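Local coordinates for uncharacterized HDOD domain protein (Geobacter sulfurreducens, PDB 3HC1), which is of unknown function but binds two iron(III) ions in an HD-type domain and may act as a metal-dependent phosphohydrolase, at residues Y240-L243 with F248-H251; S256-L261 with L283-L288. One frame throughout, in Å; residues are numbered along the deposited sequence.

Contact 1 (Y240-L243 with F248-H251). With FE (Fe (III) ion), chain C; FE (Fe (III) ion), chain B.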
loop_
_atom_site.group_PDB
_atom_site.type_symbol
_atom_site.label_atom_id
_atom_site.label_comp_id
_atom_site.label_asym_id
_atom_site.label_seq_id
_atom_site.Cartn_x
_atom_site.Cartn_y
_atom_site.Cartn_z
ATOM N N TYR A 240 10.557 -2.714 -5.659
ATOM C CA TYR A 240 10.301 -3.352 -6.930
ATOM C C TYR A 240 9.523 -2.414 -7.859
ATOM O O TYR A 240 9.958 -2.154 -8.983
ATOM C CB TYR A 240 9.532 -4.676 -6.774
ATOM C CG TYR A 240 9.272 -5.311 -8.104
ATOM C CD1 TYR A 240 8.158 -4.964 -8.865
ATOM C CD2 TYR A 240 10.169 -6.215 -8.640
ATOM C CE1 TYR A 240 7.971 -5.511 -10.099
ATOM C CE2 TYR A 240 9.989 -6.754 -9.865
ATOM C CZ TYR A 240 8.899 -6.428 -10.593
ATOM O OH TYR A 240 8.765 -6.984 -11.837
ATOM N N CYS A 241 8.389 -1.898 -7.371
ATOM C CA CYS A 241 7.555 -0.971 -8.119
ATOM C C CYS A 241 8.326 0.272 -8.539
ATOM O O CYS A 241 8.211 0.692 -9.674
ATOM C CB CYS A 241 6.327 -0.613 -7.344
ATOM S SG CYS A 241 5.120 -1.987 -7.350
ATOM N N THR A 242 9.151 0.820 -7.639
ATOM C CA THR A 242 9.917 2.029 -7.923
ATOM C C THR A 242 10.919 1.756 -9.023
ATOM O O THR A 242 11.125 2.594 -9.890
ATOM C CB THR A 242 10.605 2.549 -6.654
ATOM O OG1 THR A 242 9.586 2.779 -5.682
ATOM C CG2 THR A 242 11.380 3.875 -6.904
ATOM N N LEU A 243 11.530 0.582 -8.981
ATOM C CA LEU A 243 12.508 0.155 -10.008
ATOM C C LEU A 243 11.896 -0.365 -11.309
ATOM O O LEU A 243 12.601 -0.439 -12.280
ATOM C CB LEU A 243 13.501 -0.870 -9.444
ATOM C CG LEU A 243 14.550 -0.325 -8.466
ATOM C CD1 LEU A 243 15.275 -1.497 -7.725
ATOM C CD2 LEU A 243 15.545 0.652 -9.091
ATOM N N PHE A 248 7.291 6.681 -8.003
ATOM C CA PHE A 248 7.643 8.103 -8.171
ATOM C C PHE A 248 8.677 8.570 -7.189
ATOM O O PHE A 248 9.108 9.697 -7.272
ATOM C CB PHE A 248 6.367 8.991 -8.000
ATOM C CG PHE A 248 5.770 8.927 -6.602
ATOM C CD1 PHE A 248 4.957 7.883 -6.252
ATOM C CD2 PHE A 248 6.095 9.893 -5.628
ATOM C CE1 PHE A 248 4.427 7.772 -4.927
ATOM C CE2 PHE A 248 5.584 9.805 -4.333
ATOM C CZ PHE A 248 4.748 8.747 -3.979
ATOM N N GLU A 249 8.989 7.770 -6.160
ATOM C CA GLU A 249 9.742 8.287 -5.040
ATOM C C GLU A 249 11.224 8.347 -5.327
ATOM O O GLU A 249 11.956 8.940 -4.564
ATOM C CB GLU A 249 9.466 7.447 -3.777
ATOM C CG GLU A 249 8.027 7.579 -3.282
ATOM C CD GLU A 249 7.664 6.429 -2.413
ATOM O OE1 GLU A 249 7.459 5.348 -2.955
ATOM O OE2 GLU A 249 7.645 6.600 -1.187
ATOM N N GLY A 250 11.684 7.725 -6.405
ATOM C CA GLY A 250 13.091 7.804 -6.823
ATOM C C GLY A 250 13.972 6.757 -6.165
ATOM O O GLY A 250 13.555 6.055 -5.245
ATOM N N HIS A 251 15.198 6.626 -6.666
ATOM C CA HIS A 251 16.083 5.525 -6.215
ATOM C C HIS A 251 17.466 5.850 -6.658
ATOM O O HIS A 251 17.658 6.382 -7.730
ATOM C CB HIS A 251 15.652 4.191 -6.848
ATOM C CG HIS A 251 16.213 2.973 -6.174
ATOM N ND1 HIS A 251 17.538 2.602 -6.291
ATOM C CD2 HIS A 251 15.613 2.003 -5.434
ATOM C CE1 HIS A 251 17.746 1.498 -5.593
ATOM N NE2 HIS A 251 16.599 1.119 -5.057
HETATM FE FE FE C . 6.208 3.780 -1.955
HETATM FE FE FE B . 7.344 5.412 0.697
HETATM O O HOH W 1 7.845 5.204 -5.665
HETATM O O HOH W 2 7.401 3.848 -0.365
#

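Contact 2 (S256-L261 with L283-L288)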
loop_
_atom_site.group_PDB
_atom_site.type_symbol
_atom_site.label_atom_id
_atom_site.label_comp_id
_atom_site.label_asym_id
_atom_site.label_seq_id
_atom_site.Cartn_x
_atom_site.Cartn_y
_atom_site.Cartn_z
ATOM N N SER A 256 22.645 -3.483 -11.312
ATOM C CA SER A 256 21.731 -4.472 -11.837
ATOM C C SER A 256 20.504 -4.659 -10.925
ATOM O O SER A 256 20.642 -5.193 -9.826
ATOM C CB SER A 256 22.445 -5.826 -11.924
ATOM O OG SER A 256 21.504 -6.891 -12.004
ATOM N N VAL A 257 19.333 -4.315 -11.457
ATOM C CA VAL A 257 18.049 -4.382 -10.760
ATOM C C VAL A 257 17.672 -5.803 -10.380
ATOM O O VAL A 257 17.240 -6.044 -9.244
ATOM C CB VAL A 257 16.919 -3.748 -11.597
ATOM C CG1 VAL A 257 15.519 -4.008 -10.972
ATOM C CG2 VAL A 257 17.180 -2.207 -11.761
ATOM N N ARG A 258 17.830 -6.745 -11.312
ATOM C CA ARG A 258 17.467 -8.112 -11.025
ATOM C C ARG A 258 18.279 -8.603 -9.834
ATOM O O ARG A 258 17.733 -9.167 -8.889
ATOM C CB ARG A 258 17.694 -9.025 -12.244
ATOM C CG ARG A 258 17.133 -10.426 -12.063
ATOM C CD ARG A 258 17.513 -11.401 -13.142
ATOM N NE ARG A 258 18.882 -11.234 -13.666
ATOM C CZ ARG A 258 19.986 -11.725 -13.112
ATOM N NH1 ARG A 258 19.935 -12.466 -12.001
ATOM N NH2 ARG A 258 21.163 -11.474 -13.675
ATOM N N THR A 259 19.587 -8.382 -9.871
ATOM C CA THR A 259 20.459 -8.791 -8.780
ATOM C C THR A 259 20.081 -8.140 -7.462
ATOM O O THR A 259 20.010 -8.818 -6.443
ATOM C CB THR A 259 21.929 -8.512 -9.120
ATOM O OG1 THR A 259 22.322 -9.443 -10.125
ATOM C CG2 THR A 259 22.834 -8.683 -7.914
ATOM N N LEU A 260 19.836 -6.829 -7.469
ATOM C CA LEU A 260 19.335 -6.152 -6.271
ATOM C C LEU A 260 18.086 -6.867 -5.721
ATOM O O LEU A 260 18.019 -7.239 -4.540
ATOM C CB LEU A 260 19.025 -4.703 -6.572
ATOM C CG LEU A 260 18.548 -3.807 -5.440
ATOM C CD1 LEU A 260 18.923 -2.326 -5.781
ATOM C CD2 LEU A 260 17.013 -3.988 -5.173
ATOM N N LEU A 261 17.109 -7.077 -6.580
ATOM C CA LEU A 261 15.846 -7.650 -6.136
ATOM C C LEU A 261 16.055 -9.070 -5.604
ATOM O O LEU A 261 15.493 -9.470 -4.567
ATOM C CB LEU A 261 14.831 -7.640 -7.268
ATOM C CG LEU A 261 14.398 -6.283 -7.831
ATOM C CD1 LEU A 261 13.584 -6.543 -9.099
ATOM C CD2 LEU A 261 13.641 -5.459 -6.824
ATOM N N LEU A 283 12.881 -17.258 -8.679
ATOM C CA LEU A 283 11.688 -17.523 -9.510
ATOM C C LEU A 283 10.570 -16.505 -9.261
ATOM O O LEU A 283 9.850 -16.145 -10.188
ATOM C CB LEU A 283 11.174 -18.936 -9.279
ATOM C CG LEU A 283 12.215 -20.011 -9.634
ATOM C CD1 LEU A 283 11.715 -21.422 -9.222
ATOM C CD2 LEU A 283 12.617 -19.963 -11.125
ATOM N N ILE A 284 10.434 -16.039 -8.022
ATOM C CA ILE A 284 9.453 -14.989 -7.718
ATOM C C ILE A 284 9.801 -13.679 -8.440
ATOM O O ILE A 284 8.936 -13.080 -9.041
ATOM C CB ILE A 284 9.286 -14.694 -6.202
ATOM C CG1 ILE A 284 8.870 -15.960 -5.422
ATOM C CG2 ILE A 284 8.242 -13.532 -5.964
ATOM C CD1 ILE A 284 8.954 -15.806 -3.920
ATOM N N VAL A 285 11.052 -13.230 -8.364
ATOM C CA VAL A 285 11.448 -12.030 -9.080
ATOM C C VAL A 285 11.199 -12.221 -10.583
ATOM O O VAL A 285 10.646 -11.345 -11.243
ATOM C CB VAL A 285 12.911 -11.646 -8.836
ATOM C CG1 VAL A 285 13.317 -10.471 -9.810
ATOM C CG2 VAL A 285 13.092 -11.225 -7.414
ATOM N N ALA A 286 11.577 -13.397 -11.108
ATOM C CA ALA A 286 11.354 -13.693 -12.514
ATOM C C ALA A 286 9.906 -13.607 -12.912
ATOM O O ALA A 286 9.579 -12.998 -13.987
ATOM C CB ALA A 286 11.948 -15.026 -12.912
ATOM N N GLU A 287 9.037 -14.169 -12.069
ATOM C CA GLU A 287 7.581 -14.108 -12.298
ATOM C C GLU A 287 7.044 -12.680 -12.323
ATOM O O GLU A 287 6.224 -12.308 -13.190
ATOM C CB GLU A 287 6.823 -14.920 -11.238
ATOM C CG GLU A 287 5.331 -14.922 -11.475
ATOM C CD GLU A 287 4.534 -15.553 -10.356
ATOM O OE1 GLU A 287 5.116 -16.156 -9.420
ATOM O OE2 GLU A 287 3.301 -15.480 -10.448
ATOM N N LEU A 288 7.447 -11.892 -11.328
ATOM C CA LEU A 288 7.044 -10.472 -11.282
ATOM C C LEU A 288 7.441 -9.749 -12.573
ATOM O O LEU A 288 6.621 -9.082 -13.226
ATOM C CB LEU A 288 7.649 -9.789 -10.048
ATOM C CG LEU A 288 7.006 -10.263 -8.711
ATOM C CD1 LEU A 288 7.790 -9.667 -7.562
ATOM C CD2 LEU A 288 5.493 -9.965 -8.604
#

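Contact 1 (Y240-L243 with F248-H251)
Thr242, Leu243 and His251 join the C-terminal turn of helix 229-243 to the loop that follows it, where the HDOD domain completes its HD-type di-iron site. Leu243 lays its CD2 methyl over the face of the His251 imidazole in a CH-pi contact, 3.9 Å from CD2 to the ring centroid and 13° off the normal. The ring reaches this methyl because CG stands anti to the backbone N of His251 (chi1 -163°). Its polar end is engaged too, NE2 being hydrogen-bonded to Glu239 of the same helix as Leu243. Cutting the side chain back to an alanine here would probably leave Glu239 without its imidazole mate and open a gap beside Leu243 CD2.

Thr242 projects toward the loop, its methyl set against the backbone of Gly250 and its hydroxyl turned to water. CG2 comes within 3.5 Å of the Gly250 carbonyl O. Beside it, OG1 is hydrogen-bonded to the carbonyl O of Asp238 and also accepts from a water 3.0 Å away. That water is a small junction: it accepts from Phe248 N at 2.8 Å and donates its other hydrogen to Glu249 OE1 at 2.7 Å. Helix end and loop are therefore joined through solvent to a metal ligand, with no direct hydrogen bond between them. Glu249 bridges the two irons, one oxygen to each. The iron held by OE1 also takes His122, His152, Asp153 and Asp238, and the one held by OE2 takes Asp153, His193, His217 and His218. Second-shell Thr242 could thus steady the carboxylate, whose OE1 meets its iron (chain C) at 2.2 Å; a second water spans both irons, 1.9 Å from the chain B ion.

Contact 2 (S256-L261 with L283-L288)
Arg258, which meets Val285 only through its aliphatic CG, carries one of the two flat groups here, and neither turns a face or an edge to the facing helix. Its guanidinium is held by a salt bridge from NH1 to Glu262, one turn on in the same helix, while the Glu287 carboxylate pairs with Arg136 of helix 116-136. What joins the two segments is therefore aliphatic: helices 257-263 and 281-302 of this all-helical HDOD protein meet through Leu261 and Val285, whose CA atoms come within 6.9 Å.

Val285 points at the other helix and sets its forked end against the base of Leu261. CG2 lies 4.0 Å from Leu261 CB, and CG1 is almost as near to that same carbon. With CG1 anti to the backbone N (chi1 172°), this methyl also reaches Leu261 CD1, at 4.0 Å, so the leucine is touched both at its root and at one branch end. Farther out, the aliphatic CG of Arg258 approaches Val285 CG1 at 4.4 Å, extending the apolar patch toward the exposed side.

At its N-terminus helix 257-263 is capped by Ser256, whose OG accepts from Thr259 N at 3.2 Å, with an N-H...O angle of 160°.

The two contacts follow one another along the chain and have no helix in common, yet they abut, their centres about 14 Å apart. Contact 1 is a surface contact between a helix end and a loop, in which water and iron ligation accompany the apolar touches. Contact 2 is buried, lies farther from the centre of the chain and joins two helices by aliphatic carbon alone, well away from the irons. Tyr240 ties them together: its ring packs against Leu288 and Leu261, CD2 lying 3.5 Å from Leu261 CD1, and its OH is hydrogen-bonded to Asp289. Leu260 makes a second junction, packing against both Leu243 and His251.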